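PDB 3U4J: NAD-dependent aldehyde dehydrogenase from Sinorhizobium meliloti, which oxidises aldehydes to carboxylic acids, with NAD as the electron acceptor. Local coordinates for the interface of chains A and B. Sequence-based numbering; all coordinates share one arbitrary frame. Chains: chain A/B, NAD-dependent aldehyde dehydrogenase.

The interface of chains A and B. Residues chain A 133, 136-137, 140, 482; chain B 136-137, 139-140, 482.
The C-terminal ends of helix 117-138 from chains A and B meet at a two-fold axis, each joined by the loop after it and by the loop that carries A:Arg482 or B:Arg482 just before helix 483-487. At the centre the helices come close at their glycines, with A:Gly136 CA 4.0 Å from B:Gly136 CA. The amides of A:Gln137 and B:Gln137 cross with planes 38° apart; each side chain bends at chi2 (-53° in A:Gln137), turning its amide toward the partner. A:Gln137 NE2 gives a weak hydrogen bond to B:Gly136 O (3.3 Å), while its CD packs on the methyl CB of B:Ala140 at 3.6 Å. Within chain A, the guanidinium of A:Arg482 grips the amide oxygen OE1 of A:Gln137 side-on, NE at 3.1 Å and NH2 at 3.3 Å, both from one face of the amide. NH2 also gives B:Gln137 OE1 a weak hydrogen bond (3.3 Å). A:Arg482 and B:Arg482 reach tip to tip, their guanidinium faces overlapping off-centre with planes 31° apart and CZ to CZ 3.7 Å; if both are charged, the glutamine oxygens may temper the repulsion. An alanine at A:Arg482 would probably leave both OE1 atoms without these donors, the A:Gln137 amide freer to turn and B:Arg482 without its facing guanidinium. To one side, B:Arg139 NE lies in plane at the ring edge of A:Tyr133, and water 1 bridges A:Tyr133 O to B:Gly136 O. The patch forms part of a two-fold interface within the deposited tetramer, where paired helix ends lie between the two subunit bodies.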
ATOM      1  N   TYR A 133      -1.118  -2.989 -19.285  1.00  7.13           N
ATOM      2  CA  TYR A 133      -0.957  -2.501 -17.916  1.00  6.58           C
ATOM      3  C   TYR A 133      -1.917  -3.216 -16.958  1.00  6.98           C
ATOM      4  O   TYR A 133      -1.525  -3.659 -15.864  1.00  5.72           O
ATOM      5  CB  TYR A 133      -1.177  -0.971 -17.822  1.00  6.14           C
ATOM      6  CG  TYR A 133      -1.179  -0.530 -16.367  1.00  7.42           C
ATOM      7  CD1 TYR A 133      -0.005  -0.124 -15.722  1.00  6.37           C
ATOM      8  CD2 TYR A 133      -2.360  -0.553 -15.620  1.00  7.83           C
ATOM      9  CE1 TYR A 133      -0.034   0.241 -14.367  1.00  7.60           C
ATOM     10  CE2 TYR A 133      -2.382  -0.203 -14.267  1.00  4.76           C
ATOM     11  CZ  TYR A 133      -1.226   0.184 -13.661  1.00  6.28           C
ATOM     12  OH  TYR A 133      -1.278   0.507 -12.325  1.00  7.36           O
ATOM     13  N   GLY A 136      -1.133  -6.849 -16.339  1.00  8.51           N
ATOM     14  CA  GLY A 136       0.009  -6.978 -15.399  1.00  9.60           C
ATOM     15  C   GLY A 136      -0.454  -6.853 -13.955  1.00 10.33           C
ATOM     16  O   GLY A 136      -0.068  -7.660 -13.101  1.00 11.91           O
ATOM     17  N   GLN A 137      -1.299  -5.853 -13.680  1.00  9.10           N
ATOM     18  CA  GLN A 137      -1.754  -5.572 -12.319  1.00  9.33           C
ATOM     19  C   GLN A 137      -2.797  -6.549 -11.799  1.00  9.04           C
ATOM     20  O   GLN A 137      -2.853  -6.777 -10.592  1.00  9.59           O
ATOM     21  CB  GLN A 137      -2.290  -4.129 -12.207  1.00  9.91           C
ATOM     22  CG  GLN A 137      -1.179  -3.047 -12.278  1.00 12.90           C
ATOM     23  CD  GLN A 137      -0.083  -3.327 -11.253  1.00 19.19           C
ATOM     24  OE1 GLN A 137      -0.313  -3.227 -10.055  1.00 16.84           O
ATOM     25  NE2 GLN A 137       1.103  -3.722 -11.726  1.00 20.83           N
ATOM     26  N   ALA A 140      -1.776  -9.262  -9.342  1.00  9.90           N
ATOM     27  CA  ALA A 140      -1.153  -8.877  -8.070  1.00 10.63           C
ATOM     28  C   ALA A 140      -2.105  -8.190  -7.073  1.00 10.41           C
ATOM     29  O   ALA A 140      -1.655  -7.652  -6.067  1.00 10.15           O
ATOM     30  CB  ALA A 140       0.043  -7.990  -8.337  1.00 10.15           C
ATOM     31  N   ARG A 482      -3.931   1.568 -10.128  1.00 10.18           N
ATOM     32  CA  ARG A 482      -4.425   0.622  -9.129  1.00 11.41           C
ATOM     33  C   ARG A 482      -5.835   1.003  -8.687  1.00 10.95           C
ATOM     34  O   ARG A 482      -6.545   0.182  -8.145  1.00 10.19           O
ATOM     35  CB  ARG A 482      -3.510   0.599  -7.900  1.00 11.96           C
ATOM     36  CG  ARG A 482      -2.119   0.136  -8.264  1.00 17.11           C
ATOM     37  CD  ARG A 482      -1.306  -0.380  -7.093  1.00 23.09           C
ATOM     38  NE  ARG A 482      -0.286  -1.306  -7.612  1.00 28.94           N
ATOM     39  CZ  ARG A 482       1.019  -1.266  -7.322  1.00 32.33           C
ATOM     40  NH1 ARG A 482       1.510  -0.355  -6.481  1.00 32.97           N
ATOM     41  NH2 ARG A 482       1.840  -2.169  -7.856  1.00 31.86           N
TER
ATOM     42  N   GLY B 136       5.240  -7.034 -15.477  1.00  9.15           N
ATOM     43  CA  GLY B 136       3.951  -6.380 -15.216  1.00  9.57           C
ATOM     44  C   GLY B 136       3.982  -5.484 -13.988  1.00 10.45           C
ATOM     45  O   GLY B 136       3.347  -4.434 -13.984  1.00 12.20           O
ATOM     46  N   GLN B 137       4.722  -5.878 -12.953  1.00  9.38           N
ATOM     47  CA  GLN B 137       4.864  -5.057 -11.741  1.00 10.39           C
ATOM     48  C   GLN B 137       5.875  -3.935 -11.854  1.00 10.02           C
ATOM     49  O   GLN B 137       5.703  -2.901 -11.230  1.00  9.97           O
ATOM     50  CB  GLN B 137       5.244  -5.930 -10.527  1.00 10.31           C
ATOM     51  CG  GLN B 137       4.093  -6.793 -10.035  1.00 12.04           C
ATOM     52  CD  GLN B 137       2.816  -5.964  -9.832  1.00 17.00           C
ATOM     53  OE1 GLN B 137       2.744  -5.101  -8.956  1.00 14.68           O
ATOM     54  NE2 GLN B 137       1.821  -6.210 -10.676  1.00 17.16           N
ATOM     55  N   ARG B 139       6.418  -1.702 -14.002  1.00 10.88           N
ATOM     56  CA  ARG B 139       5.945  -0.382 -14.454  1.00 10.74           C
ATOM     57  C   ARG B 139       5.043   0.324 -13.448  1.00 10.50           C
ATOM     58  O   ARG B 139       4.731   1.496 -13.614  1.00 10.58           O
ATOM     59  CB  ARG B 139       5.248  -0.482 -15.812  1.00 10.99           C
ATOM     60  CG  ARG B 139       3.874  -1.214 -15.765  1.00 11.77           C
ATOM     61  CD  ARG B 139       3.335  -1.335 -17.200  1.00 11.85           C
ATOM     62  NE  ARG B 139       2.945  -0.031 -17.742  1.00 10.60           N
ATOM     63  CZ  ARG B 139       2.449   0.162 -18.954  1.00 10.21           C
ATOM     64  NH1 ARG B 139       2.299  -0.882 -19.767  1.00  9.63           N
ATOM     65  NH2 ARG B 139       2.087   1.389 -19.352  1.00  7.79           N
ATOM     66  N   ALA B 140       4.610  -0.397 -12.416  1.00  9.69           N
ATOM     67  CA  ALA B 140       3.678   0.157 -11.443  1.00  9.65           C
ATOM     68  C   ALA B 140       4.353   0.573 -10.163  1.00  9.58           C
ATOM     69  O   ALA B 140       3.666   1.023  -9.232  1.00  9.33           O
ATOM     70  CB  ALA B 140       2.599  -0.873 -11.108  1.00  9.44           C
ATOM     71  N   ARG B 482       5.825  -8.207  -4.613  1.00 10.78           N
ATOM     72  CA  ARG B 482       6.149  -6.772  -4.600  1.00 12.15           C
ATOM     73  C   ARG B 482       7.366  -6.485  -3.728  1.00 10.90           C
ATOM     74  O   ARG B 482       8.027  -5.461  -3.864  1.00 10.35           O
ATOM     75  CB  ARG B 482       4.926  -5.958  -4.165  1.00 13.22           C
ATOM     76  CG  ARG B 482       3.838  -5.926  -5.245  1.00 16.63           C
ATOM     77  CD  ARG B 482       2.650  -5.047  -4.807  1.00 24.17           C
ATOM     78  NE  ARG B 482       1.584  -5.016  -5.816  1.00 26.70           N
ATOM     79  CZ  ARG B 482       0.378  -4.476  -5.632  1.00 26.94           C
ATOM     80  NH1 ARG B 482       0.075  -3.899  -4.474  1.00 27.11           N
ATOM     81  NH2 ARG B 482      -0.515  -4.504  -6.617  1.00 27.19           N
TER
HETATM   82  O   HOH W   1       1.225  -3.713 -15.466  1.00 14.94           O